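Local atomic coordinates of beta-1,4-galactanase (Humicola insolens, PDB entry 1HJQ), a protein that hydrolyses beta-1,4-galactosidic linkages in type I arabinogalactans as a family 53 glycoside hydrolase of clan GH-A. Residues A[135-140]-A[188-193]; A[268-273]-A[323-328]. All coordinates share one frame; numbering follows the deposited sequence.

Contact 1 (A[135-140]-A[188-193])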
# COMPACT_ATOMS: atom_id res chain seq x y z
N GLU A 135 0.03 7.02 2.41
CA GLU A 135 0.21 7.42 3.80
C GLU A 135 0.12 8.94 3.90
O GLU A 135 1.01 9.59 4.44
CB GLU A 135 1.58 6.96 4.33
CG GLU A 135 1.81 5.45 4.32
CD GLU A 135 2.98 5.01 5.20
OE1 GLU A 135 4.08 5.60 5.09
OE2 GLU A 135 2.82 4.07 6.00
N ILE A 136 -0.97 9.50 3.37
CA ILE A 136 -1.17 10.95 3.38
C ILE A 136 -1.70 11.51 4.70
O ILE A 136 -2.44 12.49 4.71
CB ILE A 136 -2.12 11.37 2.23
CG1 ILE A 136 -3.46 10.64 2.34
CG2 ILE A 136 -1.45 11.08 0.89
CD1 ILE A 136 -4.48 10.99 1.24
N THR A 137 -1.29 10.92 5.82
CA THR A 137 -1.72 11.36 7.14
C THR A 137 -1.47 12.85 7.39
O THR A 137 -2.27 13.52 8.04
CB THR A 137 -1.01 10.60 8.25
OG1 THR A 137 -1.03 9.19 7.96
CG2 THR A 137 -1.69 10.85 9.57
N GLN A 138 -0.34 13.36 6.90
CA GLN A 138 -0.03 14.78 7.06
C GLN A 138 -0.33 15.48 5.74
O GLN A 138 0.27 16.51 5.42
CB GLN A 138 1.44 14.98 7.43
CG GLN A 138 1.85 14.42 8.80
CD GLN A 138 0.89 14.82 9.92
OE1 GLN A 138 0.61 16.00 10.14
NE2 GLN A 138 0.38 13.82 10.64
N GLY A 139 -1.26 14.91 4.99
CA GLY A 139 -1.64 15.49 3.71
C GLY A 139 -0.76 15.03 2.56
O GLY A 139 0.04 14.11 2.70
N LEU A 140 -0.92 15.69 1.41
CA LEU A 140 -0.16 15.37 0.21
C LEU A 140 0.11 16.64 -0.57
O LEU A 140 -0.41 17.70 -0.24
CB LEU A 140 -0.95 14.41 -0.68
CG LEU A 140 -2.20 14.95 -1.38
CD1 LEU A 140 -2.68 13.95 -2.41
CD2 LEU A 140 -3.30 15.24 -0.38
N GLN A 188 -6.76 8.40 12.73
CA GLN A 188 -7.74 8.03 11.68
C GLN A 188 -9.02 8.87 11.74
O GLN A 188 -9.60 9.22 10.70
CB GLN A 188 -8.16 6.58 11.80
CG GLN A 188 -7.02 5.54 11.74
CD GLN A 188 -6.07 5.72 10.56
OE1 GLN A 188 -6.48 6.01 9.42
NE2 GLN A 188 -4.79 5.49 10.83
N ASN A 189 -9.45 9.19 12.97
CA ASN A 189 -10.66 9.96 13.26
C ASN A 189 -10.42 11.44 12.96
O ASN A 189 -11.21 12.05 12.25
CB ASN A 189 -11.10 9.76 14.74
CG ASN A 189 -12.44 10.42 15.05
OD1 ASN A 189 -13.19 10.78 14.14
ND2 ASN A 189 -12.76 10.57 16.35
N TRP A 190 -9.36 12.02 13.53
CA TRP A 190 -8.98 13.41 13.31
C TRP A 190 -8.88 13.73 11.80
O TRP A 190 -9.48 14.69 11.29
CB TRP A 190 -7.63 13.64 13.99
CG TRP A 190 -6.83 14.80 13.53
CD1 TRP A 190 -7.02 16.10 13.87
CD2 TRP A 190 -5.65 14.77 12.70
NE1 TRP A 190 -6.03 16.89 13.32
CE2 TRP A 190 -5.18 16.09 12.60
CE3 TRP A 190 -4.95 13.75 12.05
CZ2 TRP A 190 -4.03 16.42 11.86
CZ3 TRP A 190 -3.81 14.08 11.31
CH2 TRP A 190 -3.36 15.41 11.23
N TRP A 191 -8.12 12.92 11.09
CA TRP A 191 -7.94 13.11 9.66
C TRP A 191 -9.24 13.10 8.85
O TRP A 191 -9.61 14.11 8.25
CB TRP A 191 -7.00 12.05 9.10
CG TRP A 191 -6.42 12.46 7.79
CD1 TRP A 191 -5.28 13.17 7.59
CD2 TRP A 191 -6.97 12.20 6.50
NE1 TRP A 191 -5.07 13.37 6.25
CE2 TRP A 191 -6.09 12.78 5.55
CE3 TRP A 191 -8.11 11.53 6.04
CZ2 TRP A 191 -6.32 12.71 4.18
CZ3 TRP A 191 -8.34 11.47 4.68
CH2 TRP A 191 -7.45 12.05 3.76
N TYR A 192 -9.92 11.96 8.82
CA TYR A 192 -11.15 11.84 8.04
C TYR A 192 -12.20 12.87 8.44
O TYR A 192 -12.88 13.44 7.58
CB TYR A 192 -11.71 10.42 8.16
CG TYR A 192 -10.94 9.40 7.34
CD1 TYR A 192 -10.99 9.40 5.94
CD2 TYR A 192 -10.15 8.43 7.96
CE1 TYR A 192 -10.28 8.48 5.19
CE2 TYR A 192 -9.43 7.49 7.23
CZ TYR A 192 -9.50 7.52 5.83
OH TYR A 192 -8.80 6.58 5.10
N THR A 193 -12.33 13.12 9.73
CA THR A 193 -13.30 14.10 10.20
C THR A 193 -13.02 15.45 9.55
O THR A 193 -13.88 16.04 8.90
CB THR A 193 -13.23 14.26 11.74
OG1 THR A 193 -13.72 13.06 12.36
CG2 THR A 193 -14.06 15.47 12.20

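Contact 2 (A[268-273]-A[323-328])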
# COMPACT_ATOMS: atom_id res chain seq x y z
N PHE A 268 11.43 -14.04 15.60
CA PHE A 268 11.87 -13.43 14.36
C PHE A 268 12.33 -14.60 13.52
O PHE A 268 13.47 -15.06 13.65
CB PHE A 268 13.02 -12.44 14.59
CG PHE A 268 12.64 -11.28 15.46
CD1 PHE A 268 11.43 -10.62 15.27
CD2 PHE A 268 13.49 -10.86 16.49
CE1 PHE A 268 11.05 -9.56 16.09
CE2 PHE A 268 13.13 -9.80 17.31
CZ PHE A 268 11.91 -9.15 17.12
N SER A 269 11.42 -15.10 12.69
CA SER A 269 11.70 -16.24 11.83
C SER A 269 10.53 -16.44 10.89
O SER A 269 9.48 -15.82 11.04
CB SER A 269 11.87 -17.50 12.67
OG SER A 269 10.64 -17.88 13.28
N ALA A 270 10.72 -17.32 9.91
CA ALA A 270 9.68 -17.61 8.96
C ALA A 270 8.40 -18.00 9.71
O ALA A 270 7.30 -17.62 9.32
CB ALA A 270 10.11 -18.75 8.05
N ALA A 271 8.56 -18.75 10.79
CA ALA A 271 7.41 -19.18 11.59
C ALA A 271 6.71 -17.97 12.18
O ALA A 271 5.49 -17.86 12.13
CB ALA A 271 7.86 -20.12 12.70
N GLY A 272 7.50 -17.04 12.72
CA GLY A 272 6.95 -15.84 13.31
C GLY A 272 6.23 -14.96 12.31
O GLY A 272 5.22 -14.33 12.63
N GLN A 273 6.74 -14.90 11.08
CA GLN A 273 6.10 -14.09 10.06
C GLN A 273 4.71 -14.65 9.80
O GLN A 273 3.73 -13.90 9.71
CB GLN A 273 6.91 -14.10 8.76
CG GLN A 273 8.25 -13.40 8.84
CD GLN A 273 8.95 -13.31 7.50
OE1 GLN A 273 9.16 -14.32 6.83
NE2 GLN A 273 9.30 -12.10 7.09
N LEU A 323 10.68 -18.19 1.11
CA LEU A 323 10.69 -18.80 2.43
C LEU A 323 9.34 -19.50 2.62
O LEU A 323 8.36 -19.18 1.94
CB LEU A 323 10.88 -17.71 3.48
CG LEU A 323 12.13 -17.69 4.36
CD1 LEU A 323 13.35 -18.18 3.60
CD2 LEU A 323 12.33 -16.27 4.88
N SER A 324 9.29 -20.45 3.55
CA SER A 324 8.06 -21.19 3.82
C SER A 324 6.90 -20.27 4.15
O SER A 324 5.77 -20.49 3.70
CB SER A 324 8.27 -22.15 4.98
OG SER A 324 8.63 -21.45 6.16
N SER A 325 7.18 -19.23 4.93
CA SER A 325 6.18 -18.27 5.37
C SER A 325 5.38 -17.59 4.25
O SER A 325 4.28 -17.09 4.49
CB SER A 325 6.85 -17.20 6.23
OG SER A 325 7.91 -16.58 5.52
N LEU A 326 5.92 -17.58 3.04
CA LEU A 326 5.22 -16.94 1.93
C LEU A 326 3.88 -17.63 1.63
O LEU A 326 2.96 -17.00 1.12
CB LEU A 326 6.09 -16.98 0.67
CG LEU A 326 6.11 -15.77 -0.28
CD1 LEU A 326 6.39 -16.26 -1.71
CD2 LEU A 326 4.79 -15.01 -0.24
N SER A 327 3.78 -18.91 1.95
CA SER A 327 2.56 -19.66 1.67
C SER A 327 1.45 -19.41 2.68
O SER A 327 0.45 -20.12 2.69
CB SER A 327 2.85 -21.16 1.60
OG SER A 327 3.17 -21.66 2.88
N VAL A 328 1.65 -18.42 3.55
CA VAL A 328 0.63 -18.08 4.53
C VAL A 328 -0.57 -17.47 3.79
O VAL A 328 -1.68 -17.42 4.30
CB VAL A 328 1.16 -17.06 5.58
CG1 VAL A 328 1.52 -15.74 4.91
CG2 VAL A 328 0.12 -16.82 6.65

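Contact 1 (A[135-140]-A[188-193])
With CG anti to the backbone N in both residues (chi1 160° and -161°), Trp190 and Trp191 send their indoles from helix 185-198 across to the turn at Ile136, Thr137 and Gln138. Trp191 brings the pyrrole part of its ring to the backbone. Its CD1 lies 3.1 Å from Thr137 O, which sits at the ring edge near the ring plane, while NE1 is 3.2 Å from Ile136 O. Within the turn, Ile136 O takes a backbone hydrogen bond from Gly139 N at 2.7 Å. Further along the same indole, the six-membered ring meets an aliphatic branch: Ile136 CD1 rests 3.9 Å from Trp191 CZ2 and almost as near CH2. In the (beta/alpha)8 barrel of clan GH-A, residues 135-140 belong to the loop leaving strand 129-132, and the proton donor Glu135 heads them. The indoles thus pack the helix that follows strand 174-179 against the backbone just beyond this acid. Trp190, partly exposed, has CZ3 3.7 Å from Thr137 O. Its CH2 approaches the amide of Gln138, where NE2 is 4.1 Å away and the amide and ring planes differ by 20°. Gln138 OE1 is hydrogen-bonded to Thr147, and Thr137 OG1 to Asp180. Trp150 meets both indoles edge-to-face, while Ile153 and Leu157 of helix 150-165 also touch Trp191.

Contact 2 (A[268-273]-A[323-328])
Ala270 presses its methyl group against the start of the 3-10 turn 324-327, with CB 3.6 Å from Ser324 OG and 4.3 Å from Leu323 CG. One helical turn further on, Gln273 supplies the polar half of the contact. Its side chain runs extended beyond CG (chi2 -174°) and carries the amide to Ser325, whose OG donates to Gln273 OE1 at 2.9 Å. The hydroxyl approaches with a C=O...O angle of 144°, tilted 30° from the carbonyl plane. The other end of the amide is also held: Gln273 NE2 donates to the backbone carbonyls of Trp248 and Thr314, so bonds at both ends fix which way round the amide lies. Helix 270-286 precedes the last strand of the (beta/alpha)8 barrel, and this contact joins its first turn to the chain that leads from that strand into the C-terminal helix 328-331. The helix start is itself capped, for Ser269 at the N-cap position accepts from Gly272 N through OG at 3.3 Å. Beside the serine-glutamine hydrogen bond, Ser325 CB lies 4.0 Å from Gln273 CB. The 3-10 turn has a brace of its own: Ser324 O accepts from both N and OG of Ser327, the hydroxyl lying nearly along the C=O axis. Val328 continues the packing along the helix, touching Thr274 and Ile277.

How the contacts relate
Contact 1 and contact 2 lie on opposite sides of the chain's centre, with their own centres 32 Å apart and their nearest atoms about 17 Å apart, and they follow one another in sequence. Contact 1 includes the proton donor Glu135, and the Thr137 side chain is about 10 Å from that of the nucleophile Glu245, so its packing of two indoles on loop 135-140 belongs to the surroundings of the active site. Contact 2, only partly buried and away from both catalytic residues, instead joins the chain near the C-terminus to helix 270-286 by small side chains and one hydrogen bond.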